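Local coordinates for beta-Lactamase/D-Alanine Carboxypeptidase (Pseudomonas syringae pv. tomato, PDB 5EVI), which probably hydrolyses beta-lactam antibiotics to substituted beta-amino acids, as a class C serine beta-lactamase, and so contributes to antibiotic resistance, at residues Ile236-Ala241 / Arg254-Thr259; Leu77-Gln82 / Leu87-Ser92; Asp61-Leu66 / Leu188-Val193. All blocks are in the same frame, centred on the assembly; numbering follows the deposited sequence.

Contact 1 of 3, residues Ile236-Ala241 / Arg254-Thr259; sequences IRFVEA and RALSDT
Ala241 and Leu256 mark the nearest approach of the two helical segments, their CA atoms 7.0 Å apart, a spacing close enough for methyl groups to meet the neighbouring backbone directly. The pairing illustrates how one branched side chain can serve two positions about one helical turn apart. Leu256 points toward the other helix, and its two methyls are used differently. Leu256 CD2 fits between the two partners, 3.7 Å from Ala241 CB and 3.8 Å from Phe238 CE1, reaching the aromatic ring obliquely. Leu256 CD1 lies on Ala241 alone, 3.6 Å from Ala241 O. With CG set opposite its own carbonyl carbon (chi1 -61°), both methyls are carried across the gap. The CB bond of Phe238 is not directed at the partner helix, but the ring end comes nearer, until CE1 reaches the leucine.

Polar bonds here lie within segment 254-259. Arg254 NE gives a nearly straight bond (162°) to Asp258 OD2 at 2.7 Å, a salt bridge spanning one helical turn with the carboxylate oxygen in the guanidinium plane. Thr259 OG1 makes a hydrogen bond to Leu256 O at 2.9 Å, tilted 31° from the carbonyl plane.

Around this apolar patch, Phe238 stacks on Phe73 and leans on Thr72 and Thr76 of helix 70-83, while Ala255 packs on Trp80 of the same helix. On the sheet side of helix 232-243, Ile236 packs on strand 31-38 and Val239 on strand 326-332, which places the contact between the central sheet and the helical region.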
ATOM      1  N   ILE D 236     -10.279   2.064  -5.953  1.00 60.09           N
ATOM      2  CA  ILE D 236     -11.444   2.352  -5.096  1.00 56.79           C
ATOM      3  C   ILE D 236     -12.306   1.099  -4.843  1.00 54.83           C
ATOM      4  O   ILE D 236     -12.977   1.010  -3.813  1.00 52.36           O
ATOM      5  CB  ILE D 236     -12.296   3.530  -5.646  1.00 56.99           C
ATOM      6  CG1 ILE D 236     -13.231   4.118  -4.571  1.00 57.27           C
ATOM      7  CG2 ILE D 236     -13.105   3.120  -6.868  1.00 56.64           C
ATOM      8  CD1 ILE D 236     -12.528   4.802  -3.417  1.00 57.16           C
ATOM      9  N   ARG D 237     -12.285   0.144  -5.775  1.00 52.35           N
ATOM     10  CA  ARG D 237     -12.919  -1.172  -5.572  1.00 51.60           C
ATOM     11  C   ARG D 237     -12.196  -1.970  -4.483  1.00 47.85           C
ATOM     12  O   ARG D 237     -12.842  -2.626  -3.663  1.00 45.58           O
ATOM     13  CB  ARG D 237     -12.944  -1.979  -6.877  1.00 53.63           C
ATOM     14  CG  ARG D 237     -13.902  -3.164  -6.882  1.00 56.38           C
ATOM     15  CD  ARG D 237     -13.627  -4.092  -8.057  1.00 57.88           C
ATOM     16  NE  ARG D 237     -14.832  -4.766  -8.541  1.00 61.14           N
ATOM     17  CZ  ARG D 237     -15.360  -5.890  -8.043  1.00 63.05           C
ATOM     18  NH1 ARG D 237     -14.815  -6.527  -7.002  1.00 64.01           N
ATOM     19  NH2 ARG D 237     -16.466  -6.388  -8.594  1.00 63.86           N
ATOM     20  N   PHE D 238     -10.863  -1.915  -4.492  1.00 44.20           N
ATOM     21  CA  PHE D 238     -10.051  -2.530  -3.443  1.00 42.23           C
ATOM     22  C   PHE D 238     -10.287  -1.862  -2.086  1.00 40.81           C
ATOM     23  O   PHE D 238     -10.285  -2.540  -1.065  1.00 38.67           O
ATOM     24  CB  PHE D 238      -8.564  -2.483  -3.810  1.00 41.64           C
ATOM     25  CG  PHE D 238      -7.672  -3.231  -2.852  1.00 41.18           C
ATOM     26  CD1 PHE D 238      -7.881  -4.582  -2.592  1.00 40.71           C
ATOM     27  CD2 PHE D 238      -6.610  -2.590  -2.223  1.00 41.23           C
ATOM     28  CE1 PHE D 238      -7.057  -5.276  -1.715  1.00 40.77           C
ATOM     29  CE2 PHE D 238      -5.781  -3.279  -1.346  1.00 40.65           C
ATOM     30  CZ  PHE D 238      -6.004  -4.624  -1.091  1.00 40.24           C
ATOM     31  N   VAL D 239     -10.482  -0.543  -2.085  1.00 40.68           N
ATOM     32  CA  VAL D 239     -10.886   0.191  -0.872  1.00 41.40           C
ATOM     33  C   VAL D 239     -12.276  -0.273  -0.398  1.00 41.82           C
ATOM     34  O   VAL D 239     -12.498  -0.473   0.801  1.00 41.88           O
ATOM     35  CB  VAL D 239     -10.858   1.727  -1.093  1.00 41.05           C
ATOM     36  CG1 VAL D 239     -11.491   2.478   0.078  1.00 42.36           C
ATOM     37  CG2 VAL D 239      -9.431   2.204  -1.303  1.00 40.63           C
ATOM     38  N   GLU D 240     -13.202  -0.444  -1.338  1.00 41.95           N
ATOM     39  CA  GLU D 240     -14.525  -0.990  -1.021  1.00 43.51           C
ATOM     40  C   GLU D 240     -14.481  -2.445  -0.520  1.00 43.02           C
ATOM     41  O   GLU D 240     -15.281  -2.823   0.340  1.00 42.46           O
ATOM     42  CB  GLU D 240     -15.477  -0.839  -2.207  1.00 44.69           C
ATOM     43  CG  GLU D 240     -15.957   0.592  -2.364  1.00 46.12           C
ATOM     44  CD  GLU D 240     -16.790   0.814  -3.608  1.00 48.03           C
ATOM     45  OE1 GLU D 240     -17.471  -0.129  -4.073  1.00 50.24           O
ATOM     46  OE2 GLU D 240     -16.768   1.950  -4.119  1.00 48.85           O
ATOM     47  N   ALA D 241     -13.542  -3.238  -1.039  1.00 42.87           N
ATOM     48  CA  ALA D 241     -13.272  -4.579  -0.502  1.00 42.96           C
ATOM     49  C   ALA D 241     -12.857  -4.518   0.973  1.00 42.68           C
ATOM     50  O   ALA D 241     -13.327  -5.317   1.780  1.00 40.69           O
ATOM     51  CB  ALA D 241     -12.205  -5.297  -1.325  1.00 42.66           C
ATOM     52  N   ARG D 254     -11.994 -12.925   4.916  1.00 22.13           N
ATOM     53  CA  ARG D 254     -11.041 -12.986   6.030  1.00 21.71           C
ATOM     54  C   ARG D 254      -9.691 -12.346   5.683  1.00 20.34           C
ATOM     55  O   ARG D 254      -9.114 -11.649   6.525  1.00 19.27           O
ATOM     56  CB  ARG D 254     -10.828 -14.428   6.456  1.00 22.18           C
ATOM     57  CG  ARG D 254      -9.927 -14.555   7.648  1.00 22.22           C
ATOM     58  CD  ARG D 254      -9.342 -15.931   7.796  1.00 22.53           C
ATOM     59  NE  ARG D 254      -8.213 -15.902   8.718  1.00 22.55           N
ATOM     60  CZ  ARG D 254      -7.631 -16.980   9.221  1.00 22.11           C
ATOM     61  NH1 ARG D 254      -6.615 -16.828  10.051  1.00 22.88           N
ATOM     62  NH2 ARG D 254      -8.072 -18.205   8.930  1.00 21.60           N
ATOM     63  N   ALA D 255      -9.198 -12.618   4.466  1.00 19.89           N
ATOM     64  CA  ALA D 255      -7.925 -12.041   3.959  1.00 19.78           C
ATOM     65  C   ALA D 255      -7.913 -10.536   3.995  1.00 19.77           C
ATOM     66  O   ALA D 255      -6.949  -9.946   4.473  1.00 19.45           O
ATOM     67  CB  ALA D 255      -7.610 -12.522   2.548  1.00 20.28           C
ATOM     68  N   LEU D 256      -8.960  -9.899   3.481  1.00 19.46           N
ATOM     69  CA  LEU D 256      -9.021  -8.434   3.516  1.00 19.67           C
ATOM     70  C   LEU D 256      -9.031  -7.901   4.959  1.00 19.68           C
ATOM     71  O   LEU D 256      -8.338  -6.941   5.260  1.00 20.73           O
ATOM     72  CB  LEU D 256     -10.254  -7.918   2.765  1.00 19.96           C
ATOM     73  CG  LEU D 256     -10.324  -8.260   1.267  1.00 19.98           C
ATOM     74  CD1 LEU D 256     -11.777  -8.379   0.815  1.00 19.95           C
ATOM     75  CD2 LEU D 256      -9.556  -7.266   0.414  1.00 20.22           C
ATOM     76  N   SER D 257      -9.819  -8.534   5.834  1.00 19.88           N
ATOM     77  CA  SER D 257      -9.996  -8.072   7.214  1.00 19.68           C
ATOM     78  C   SER D 257      -8.713  -8.238   8.044  1.00 19.13           C
ATOM     79  O   SER D 257      -8.326  -7.336   8.816  1.00 18.83           O
ATOM     80  CB  SER D 257     -11.148  -8.844   7.862  1.00 20.29           C
ATOM     81  OG  SER D 257     -11.388  -8.384   9.170  1.00 21.27           O
ATOM     82  N   ASP D 258      -8.036  -9.378   7.869  1.00 18.66           N
ATOM     83  CA  ASP D 258      -6.828  -9.680   8.678  1.00 18.12           C
ATOM     84  C   ASP D 258      -5.629  -8.746   8.411  1.00 17.65           C
ATOM     85  O   ASP D 258      -4.792  -8.539   9.308  1.00 16.10           O
ATOM     86  CB  ASP D 258      -6.402 -11.160   8.552  1.00 18.67           C
ATOM     87  CG  ASP D 258      -7.445 -12.140   9.141  1.00 19.72           C
ATOM     88  OD1 ASP D 258      -8.406 -11.660   9.796  1.00 20.30           O
ATOM     89  OD2 ASP D 258      -7.311 -13.385   8.941  1.00 19.59           O
ATOM     90  N   THR D 259      -5.543  -8.160   7.216  1.00 17.26           N
ATOM     91  CA  THR D 259      -4.519  -7.138   6.957  1.00 16.96           C
ATOM     92  C   THR D 259      -4.710  -5.875   7.814  1.00 17.18           C
ATOM     93  O   THR D 259      -3.738  -5.210   8.075  1.00 16.73           O
ATOM     94  CB  THR D 259      -4.393  -6.723   5.471  1.00 16.68           C
ATOM     95  OG1 THR D 259      -5.608  -6.093   5.027  1.00 16.92           O
ATOM     96  CG2 THR D 259      -4.055  -7.935   4.572  1.00 16.47           C
TER

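Contact 2 of 3, residues Leu77-Gln82 / Leu87-Ser92; sequences LATWAQ and LSLTQS
Ala78 and Ala81, about one helical turn apart on helix 70-83, form a shallow seat for Leu87, which returns to the helix after a short turn. This is the close-packed half of the contact. Leu87 CB lies 3.7 Å from Ala81 CB, and Leu87 CD1 sits 4.0 Å from Ala78 CB. Because the leucine's CG stands opposite its backbone N (chi1 -153°), the side chain runs back along the helix, bringing CD1 beside Ala78 O as well. Small residues on the helix let the incoming chain lie close. Gln82 adds to the tight part, with Gln82 CB 3.1 Å and Gln82 CG 3.2 Å from Leu87 O.

Leu89 continues the apolar surface further out. The hydroxyl of Thr79 is turned to other partners, hydrogen-bonded to Ala255 O of helix 250-258 and to Thr76 O, and Thr79 CG2 meets Leu89 CD1 at 4.1 Å, the two side chains passing at a slant. The other leucine branch faces Ala78 more distantly.

Toward solvent the contact grows looser. The Gln82 side chain crosses Leu89 at about a right angle, but Gln82 is poorly ordered, so all its close approaches are to be read with caution. Beyond it the partly exposed Ser88 begins a type I beta turn to Gln91, closed by Gln91 N to Ser88 O at 3.1 Å; Ser88 OG and Thr90 OG1 make a weak, long hydrogen bond of 3.4 Å.

Such a helix, sharp reversal and packed return belongs to the helical region of the serine beta-lactamase fold, where the chain entering this helix probably carries the Ser-x-x-Lys motif, at the far end from this contact.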
ATOM      1  N   LEU D  77      -2.141 -10.790  -0.108  1.00 19.77           N
ATOM      2  CA  LEU D  77      -1.710 -12.098  -0.657  1.00 19.99           C
ATOM      3  C   LEU D  77      -1.307 -13.037   0.479  1.00 20.40           C
ATOM      4  O   LEU D  77      -1.765 -14.178   0.538  1.00 20.27           O
ATOM      5  CB  LEU D  77      -0.541 -11.933  -1.632  1.00 20.16           C
ATOM      6  CG  LEU D  77      -0.233 -13.114  -2.556  1.00 20.34           C
ATOM      7  CD1 LEU D  77      -1.207 -13.122  -3.731  1.00 20.43           C
ATOM      8  CD2 LEU D  77       1.207 -13.049  -3.053  1.00 19.95           C
ATOM      9  N   ALA D  78      -0.472 -12.549   1.394  1.00 21.33           N
ATOM     10  CA  ALA D  78      -0.046 -13.361   2.551  1.00 22.37           C
ATOM     11  C   ALA D  78      -1.216 -13.773   3.475  1.00 22.81           C
ATOM     12  O   ALA D  78      -1.293 -14.936   3.910  1.00 22.37           O
ATOM     13  CB  ALA D  78       1.016 -12.625   3.337  1.00 22.56           C
ATOM     14  N   THR D  79      -2.136 -12.846   3.760  1.00 23.27           N
ATOM     15  CA  THR D  79      -3.293 -13.190   4.606  1.00 24.38           C
ATOM     16  C   THR D  79      -4.330 -14.052   3.872  1.00 26.24           C
ATOM     17  O   THR D  79      -5.130 -14.729   4.515  1.00 25.21           O
ATOM     18  CB  THR D  79      -4.011 -11.955   5.190  1.00 24.16           C
ATOM     19  OG1 THR D  79      -4.574 -11.176   4.133  1.00 23.73           O
ATOM     20  CG2 THR D  79      -3.053 -11.115   6.045  1.00 23.67           C
ATOM     21  N   TRP D  80      -4.326 -14.017   2.538  1.00 28.53           N
ATOM     22  CA  TRP D  80      -5.168 -14.917   1.745  1.00 31.58           C
ATOM     23  C   TRP D  80      -4.582 -16.336   1.811  1.00 34.10           C
ATOM     24  O   TRP D  80      -5.327 -17.302   1.933  1.00 34.51           O
ATOM     25  CB  TRP D  80      -5.283 -14.420   0.305  1.00 32.22           C
ATOM     26  CG  TRP D  80      -6.384 -15.030  -0.536  1.00 33.43           C
ATOM     27  CD1 TRP D  80      -7.622 -15.426  -0.122  1.00 34.07           C
ATOM     28  CD2 TRP D  80      -6.345 -15.253  -1.948  1.00 34.32           C
ATOM     29  NE1 TRP D  80      -8.352 -15.901  -1.190  1.00 35.26           N
ATOM     30  CE2 TRP D  80      -7.591 -15.800  -2.324  1.00 34.68           C
ATOM     31  CE3 TRP D  80      -5.372 -15.043  -2.934  1.00 34.15           C
ATOM     32  CZ2 TRP D  80      -7.883 -16.157  -3.645  1.00 34.96           C
ATOM     33  CZ3 TRP D  80      -5.660 -15.388  -4.239  1.00 34.76           C
ATOM     34  CH2 TRP D  80      -6.903 -15.937  -4.590  1.00 35.43           C
ATOM     35  N   ALA D  81      -3.254 -16.455   1.757  1.00 37.26           N
ATOM     36  CA  ALA D  81      -2.589 -17.747   1.998  1.00 40.85           C
ATOM     37  C   ALA D  81      -2.934 -18.307   3.388  1.00 44.01           C
ATOM     38  O   ALA D  81      -3.238 -19.498   3.518  1.00 42.75           O
ATOM     39  CB  ALA D  81      -1.080 -17.622   1.829  1.00 40.68           C
ATOM     40  N   GLN D  82      -2.908 -17.438   4.402  1.00 48.76           N
ATOM     41  CA  GLN D  82      -3.302 -17.795   5.778  1.00 53.79           C
ATOM     42  C   GLN D  82      -4.761 -18.251   5.892  1.00 54.65           C
ATOM     43  O   GLN D  82      -5.062 -19.211   6.606  1.00 54.49           O
ATOM     44  CB  GLN D  82      -3.080 -16.621   6.744  1.00 56.38           C
ATOM     45  CG  GLN D  82      -3.288 -16.988   8.212  1.00 91.86           C
ATOM     46  CD  GLN D  82      -2.869 -15.893   9.172  1.00127.99           C
ATOM     47  OE1 GLN D  82      -2.924 -14.708   8.847  1.00141.12           O
ATOM     48  NE2 GLN D  82      -2.461 -16.286  10.375  1.00141.33           N
ATOM     49  N   LEU D  87      -0.350 -20.593   5.207  1.00 64.35           N
ATOM     50  CA  LEU D  87       0.664 -19.699   5.770  1.00 65.76           C
ATOM     51  C   LEU D  87       0.237 -19.146   7.141  1.00 65.37           C
ATOM     52  O   LEU D  87      -0.428 -18.115   7.219  1.00 65.78           O
ATOM     53  CB  LEU D  87       0.931 -18.551   4.772  1.00 66.78           C
ATOM     54  CG  LEU D  87       2.283 -17.824   4.721  1.00 67.74           C
ATOM     55  CD1 LEU D  87       2.092 -16.451   4.085  1.00 67.95           C
ATOM     56  CD2 LEU D  87       2.957 -17.682   6.076  1.00 68.17           C
ATOM     57  N   SER D  88       0.622 -19.829   8.219  1.00 65.02           N
ATOM     58  CA  SER D  88       0.397 -19.311   9.576  1.00 64.86           C
ATOM     59  C   SER D  88       1.457 -18.244   9.874  1.00 63.14           C
ATOM     60  O   SER D  88       2.635 -18.566  10.067  1.00 63.42           O
ATOM     61  CB  SER D  88       0.438 -20.433  10.624  1.00 66.23           C
ATOM     62  OG  SER D  88      -0.008 -19.969  11.889  1.00 66.49           O
ATOM     63  N   LEU D  89       1.034 -16.979   9.895  1.00 59.71           N
ATOM     64  CA  LEU D  89       1.946 -15.839  10.068  1.00 57.90           C
ATOM     65  C   LEU D  89       2.697 -15.823  11.411  1.00 53.92           C
ATOM     66  O   LEU D  89       3.779 -15.240  11.500  1.00 52.28           O
ATOM     67  CB  LEU D  89       1.199 -14.507   9.868  1.00 60.09           C
ATOM     68  CG  LEU D  89       0.647 -14.207   8.464  1.00 69.61           C
ATOM     69  CD1 LEU D  89      -0.272 -12.994   8.484  1.00 77.07           C
ATOM     70  CD2 LEU D  89       1.766 -13.992   7.457  1.00 76.95           C
ATOM     71  N   THR D  90       2.134 -16.463  12.440  1.00 49.97           N
ATOM     72  CA  THR D  90       2.798 -16.574  13.748  1.00 46.83           C
ATOM     73  C   THR D  90       3.971 -17.573  13.776  1.00 44.24           C
ATOM     74  O   THR D  90       4.804 -17.497  14.674  1.00 44.03           O
ATOM     75  CB  THR D  90       1.800 -16.935  14.871  1.00 45.86           C
ATOM     76  OG1 THR D  90       1.154 -18.177  14.573  1.00 44.97           O
ATOM     77  CG2 THR D  90       0.759 -15.848  15.018  1.00 45.91           C
ATOM     78  N   GLN D  91       4.031 -18.499  12.817  1.00 42.08           N
ATOM     79  CA  GLN D  91       5.175 -19.413  12.693  1.00 41.00           C
ATOM     80  C   GLN D  91       6.398 -18.668  12.168  1.00 38.72           C
ATOM     81  O   GLN D  91       6.272 -17.651  11.483  1.00 36.63           O
ATOM     82  CB  GLN D  91       4.862 -20.589  11.762  1.00 41.95           C
ATOM     83  CG  GLN D  91       3.755 -21.515  12.240  1.00 43.10           C
ATOM     84  CD  GLN D  91       4.179 -22.349  13.428  1.00 43.99           C
ATOM     85  OE1 GLN D  91       3.760 -22.094  14.555  1.00 44.77           O
ATOM     86  NE2 GLN D  91       5.030 -23.343  13.186  1.00 44.87           N
ATOM     87  N   SER D  92       7.581 -19.183  12.480  1.00 37.01           N
ATOM     88  CA  SER D  92       8.827 -18.513  12.104  1.00 36.16           C
ATOM     89  C   SER D  92       9.070 -18.576  10.591  1.00 33.72           C
ATOM     90  O   SER D  92       8.563 -19.464   9.916  1.00 31.86           O
ATOM     91  CB  SER D  92      10.015 -19.086  12.895  1.00 37.01           C
ATOM     92  OG  SER D  92      10.267 -20.432  12.555  1.00 38.48           O
TER

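Contact 3 of 3, residues Asp61-Leu66 / Leu188-Val193; sequences DTLFEL and LNSTYV
Leu63 supplies the packing contacts in this meeting of two irregular segments, reaching Ser190 and Tyr192 with a different methyl for each. Leu63 CD2 lies 3.5 Å from Ser190 OG, a methyl set against a hydroxyl oxygen. Leu63 CD1 approaches the tyrosine ring obliquely, 4.4 Å from Tyr192 CD2, so the aromatic group is brushed rather than gripped. Both touches are made from a twisted side chain: chi1 of Leu63 is -32°, well off a staggered value, which suggests a modest cost paid for fitting the branch between its surroundings. The backbones themselves stay well apart, the CA atoms of Leu63 and Thr191 being 8.0 Å from each other.

The polar part runs through water. One molecule donates to Asp61 O at 2.9 Å and is also bonded to Ser190 OG at 2.6 Å, bridging Asp61 O and Ser190 OG, which do not bond directly. A trans first torsion (chi1 -174°) places the serine hydroxyl where it can meet this water.

Charged groups tie both segments to a common helix. Asp61 and the pair Ser190 and Thr191 are each bonded to helix 232-243: Asp61 OD1 forms a salt bridge with Arg233, and the neighbouring Asp234, through OD2, accepts both Ser190 N and Thr191 OG1.

The direct touch is slight, then: two methyl contacts, supplemented by one bridging water. Ser190 O is buried here without a partner in the model, which probably carries some cost. The shared attachment to helix 232-243, together with the backbone hydrogen bonds of 61-66 to Leu202, Ala204, Val228 and Ser230, probably does more to set the two loops side by side than their own contact.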
ATOM      1  N   ASP D  61      -9.660   5.403 -15.741  1.00 24.08           N
ATOM      2  CA  ASP D  61      -8.996   4.181 -16.235  1.00 24.35           C
ATOM      3  C   ASP D  61      -7.511   4.342 -16.538  1.00 23.67           C
ATOM      4  O   ASP D  61      -6.832   3.369 -16.845  1.00 23.34           O
ATOM      5  CB  ASP D  61      -9.724   3.702 -17.485  1.00 25.92           C
ATOM      6  CG  ASP D  61     -11.215   3.549 -17.249  1.00 27.20           C
ATOM      7  OD1 ASP D  61     -11.581   2.922 -16.220  1.00 27.83           O
ATOM      8  OD2 ASP D  61     -12.011   4.080 -18.059  1.00 28.06           O
ATOM      9  N   THR D  62      -7.016   5.573 -16.481  1.00 22.55           N
ATOM     10  CA  THR D  62      -5.580   5.847 -16.519  1.00 22.35           C
ATOM     11  C   THR D  62      -4.848   5.037 -15.451  1.00 21.86           C
ATOM     12  O   THR D  62      -5.251   5.066 -14.291  1.00 21.36           O
ATOM     13  CB  THR D  62      -5.343   7.321 -16.226  1.00 22.16           C
ATOM     14  OG1 THR D  62      -6.098   8.112 -17.147  1.00 22.40           O
ATOM     15  CG2 THR D  62      -3.853   7.681 -16.313  1.00 22.52           C
ATOM     16  N   LEU D  63      -3.760   4.371 -15.837  1.00 22.11           N
ATOM     17  CA  LEU D  63      -2.944   3.578 -14.897  1.00 22.31           C
ATOM     18  C   LEU D  63      -1.852   4.446 -14.277  1.00 21.75           C
ATOM     19  O   LEU D  63      -1.077   5.084 -15.004  1.00 21.08           O
ATOM     20  CB  LEU D  63      -2.292   2.368 -15.594  1.00 23.76           C
ATOM     21  CG  LEU D  63      -3.011   1.672 -16.758  1.00 24.51           C
ATOM     22  CD1 LEU D  63      -2.191   0.490 -17.242  1.00 24.28           C
ATOM     23  CD2 LEU D  63      -4.415   1.229 -16.388  1.00 25.43           C
ATOM     24  N   PHE D  64      -1.804   4.456 -12.939  1.00 20.44           N
ATOM     25  CA  PHE D  64      -0.741   5.091 -12.159  1.00 20.13           C
ATOM     26  C   PHE D  64       0.047   4.032 -11.388  1.00 20.03           C
ATOM     27  O   PHE D  64      -0.528   3.052 -10.886  1.00 19.64           O
ATOM     28  CB  PHE D  64      -1.343   6.064 -11.145  1.00 20.42           C
ATOM     29  CG  PHE D  64      -2.093   7.216 -11.766  1.00 20.17           C
ATOM     30  CD1 PHE D  64      -1.513   8.480 -11.852  1.00 20.46           C
ATOM     31  CD2 PHE D  64      -3.390   7.046 -12.239  1.00 20.07           C
ATOM     32  CE1 PHE D  64      -2.190   9.547 -12.402  1.00 20.59           C
ATOM     33  CE2 PHE D  64      -4.082   8.110 -12.800  1.00 20.41           C
ATOM     34  CZ  PHE D  64      -3.487   9.368 -12.886  1.00 20.81           C
ATOM     35  N   GLU D  65       1.371   4.233 -11.305  1.00 20.21           N
ATOM     36  CA  GLU D  65       2.237   3.473 -10.395  1.00 20.44           C
ATOM     37  C   GLU D  65       1.804   3.773  -8.955  1.00 20.14           C
ATOM     38  O   GLU D  65       1.727   4.940  -8.556  1.00 19.59           O
ATOM     39  CB  GLU D  65       3.710   3.861 -10.593  1.00 20.94           C
ATOM     40  CG  GLU D  65       4.338   3.370 -11.899  1.00 21.86           C
ATOM     41  CD  GLU D  65       5.703   4.010 -12.206  1.00 23.21           C
ATOM     42  OE1 GLU D  65       6.257   4.712 -11.339  1.00 23.06           O
ATOM     43  OE2 GLU D  65       6.219   3.846 -13.341  1.00 24.42           O
ATOM     44  N   LEU D  66       1.479   2.721  -8.216  1.00 19.81           N
ATOM     45  CA  LEU D  66       1.035   2.827  -6.822  1.00 20.03           C
ATOM     46  C   LEU D  66       2.178   2.888  -5.816  1.00 19.61           C
ATOM     47  O   LEU D  66       1.949   3.224  -4.655  1.00 20.89           O
ATOM     48  CB  LEU D  66       0.125   1.641  -6.471  1.00 19.94           C
ATOM     49  CG  LEU D  66      -1.244   1.592  -7.159  1.00 20.15           C
ATOM     50  CD1 LEU D  66      -2.043   0.448  -6.580  1.00 20.29           C
ATOM     51  CD2 LEU D  66      -2.006   2.910  -7.028  1.00 20.63           C
ATOM     52  N   LEU D 188     -10.451  -6.947  -9.627  1.00 40.99           N
ATOM     53  CA  LEU D 188      -9.588  -5.881 -10.132  1.00 42.73           C
ATOM     54  C   LEU D 188      -8.985  -6.306 -11.468  1.00 44.45           C
ATOM     55  O   LEU D 188      -7.945  -6.964 -11.503  1.00 44.51           O
ATOM     56  CB  LEU D 188      -8.468  -5.584  -9.130  1.00 43.16           C
ATOM     57  CG  LEU D 188      -8.869  -5.198  -7.703  1.00 43.65           C
ATOM     58  CD1 LEU D 188      -7.657  -4.644  -6.964  1.00 44.29           C
ATOM     59  CD2 LEU D 188     -10.006  -4.190  -7.700  1.00 43.91           C
ATOM     60  N   ASN D 189      -9.645  -5.919 -12.559  1.00 45.21           N
ATOM     61  CA  ASN D 189      -9.266  -6.351 -13.907  1.00 46.66           C
ATOM     62  C   ASN D 189      -8.595  -5.239 -14.747  1.00 45.97           C
ATOM     63  O   ASN D 189      -8.635  -5.261 -15.980  1.00 45.68           O
ATOM     64  CB  ASN D 189     -10.489  -6.965 -14.604  1.00 47.82           C
ATOM     65  CG  ASN D 189     -11.022  -8.188 -13.867  1.00 49.22           C
ATOM     66  OD1 ASN D 189     -12.136  -8.173 -13.340  1.00 51.00           O
ATOM     67  ND2 ASN D 189     -10.213  -9.246 -13.806  1.00 49.82           N
ATOM     68  N   SER D 190      -7.983  -4.271 -14.066  1.00 44.30           N
ATOM     69  CA  SER D 190      -7.003  -3.373 -14.677  1.00 44.35           C
ATOM     70  C   SER D 190      -5.884  -2.974 -13.703  1.00 44.42           C
ATOM     71  O   SER D 190      -5.342  -1.867 -13.794  1.00 45.84           O
ATOM     72  CB  SER D 190      -7.680  -2.126 -15.239  1.00 44.64           C
ATOM     73  OG  SER D 190      -6.725  -1.338 -15.936  1.00 44.23           O
ATOM     74  N   THR D 191      -5.535  -3.889 -12.802  1.00 42.61           N
ATOM     75  CA  THR D 191      -4.442  -3.723 -11.855  1.00 42.56           C
ATOM     76  C   THR D 191      -3.355  -4.718 -12.252  1.00 43.52           C
ATOM     77  O   THR D 191      -3.644  -5.896 -12.437  1.00 44.06           O
ATOM     78  CB  THR D 191      -4.930  -3.995 -10.421  1.00 41.28           C
ATOM     79  OG1 THR D 191      -5.988  -3.082 -10.112  1.00 39.76           O
ATOM     80  CG2 THR D 191      -3.810  -3.818  -9.403  1.00 40.98           C
ATOM     81  N   TYR D 192      -2.115  -4.242 -12.385  1.00 44.73           N
ATOM     82  CA  TYR D 192      -1.029  -5.032 -12.980  1.00 46.07           C
ATOM     83  C   TYR D 192       0.289  -4.935 -12.210  1.00 46.56           C
ATOM     84  O   TYR D 192       0.688  -3.856 -11.775  1.00 46.20           O
ATOM     85  CB  TYR D 192      -0.785  -4.582 -14.427  1.00 45.98           C
ATOM     86  CG  TYR D 192      -2.013  -4.636 -15.302  1.00 46.34           C
ATOM     87  CD1 TYR D 192      -2.442  -5.838 -15.863  1.00 47.25           C
ATOM     88  CD2 TYR D 192      -2.754  -3.487 -15.570  1.00 46.41           C
ATOM     89  CE1 TYR D 192      -3.571  -5.893 -16.668  1.00 47.83           C
ATOM     90  CE2 TYR D 192      -3.887  -3.533 -16.370  1.00 46.70           C
ATOM     91  CZ  TYR D 192      -4.288  -4.737 -16.917  1.00 47.61           C
ATOM     92  OH  TYR D 192      -5.413  -4.788 -17.700  1.00 48.94           O
ATOM     93  N   VAL D 193       0.939  -6.084 -12.032  1.00 48.68           N
ATOM     94  CA  VAL D 193       2.363  -6.152 -11.701  1.00 50.53           C
ATOM     95  C   VAL D 193       3.198  -5.798 -12.943  1.00 51.36           C
ATOM     96  O   VAL D 193       4.170  -5.043 -12.844  1.00 52.50           O
ATOM     97  CB  VAL D 193       2.749  -7.540 -11.127  1.00 51.23           C
ATOM     98  CG1 VAL D 193       4.260  -7.729 -11.079  1.00 51.27           C
ATOM     99  CG2 VAL D 193       2.153  -7.712  -9.734  1.00 52.05           C
TER
HETATM  100  O   HOH W   1      -7.931   0.705 -17.000  1.00 37.30           O

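In the fold
From the N terminus, the chain first passes 61-66, which opens contact 3, and then enters helix 70-83. Contact 2 closes the first, very short loop as 87-92 doubles back on that helix. Only after the intervening helices does 188-193 return to 61-66, so the long loop of contact 3 encloses contact 2. Contact 1 follows in series, joining helix 232-243 to helix 250-258; no loops cross. Spatially, contact 1 is the middle member: Ala255 and Arg254 meet helix 70-83 of contact 2, while Arg237 and Phe238 pack on Leu188 of contact 3. Contacts 2 and 3 stay about 9 Å apart at their nearest atoms.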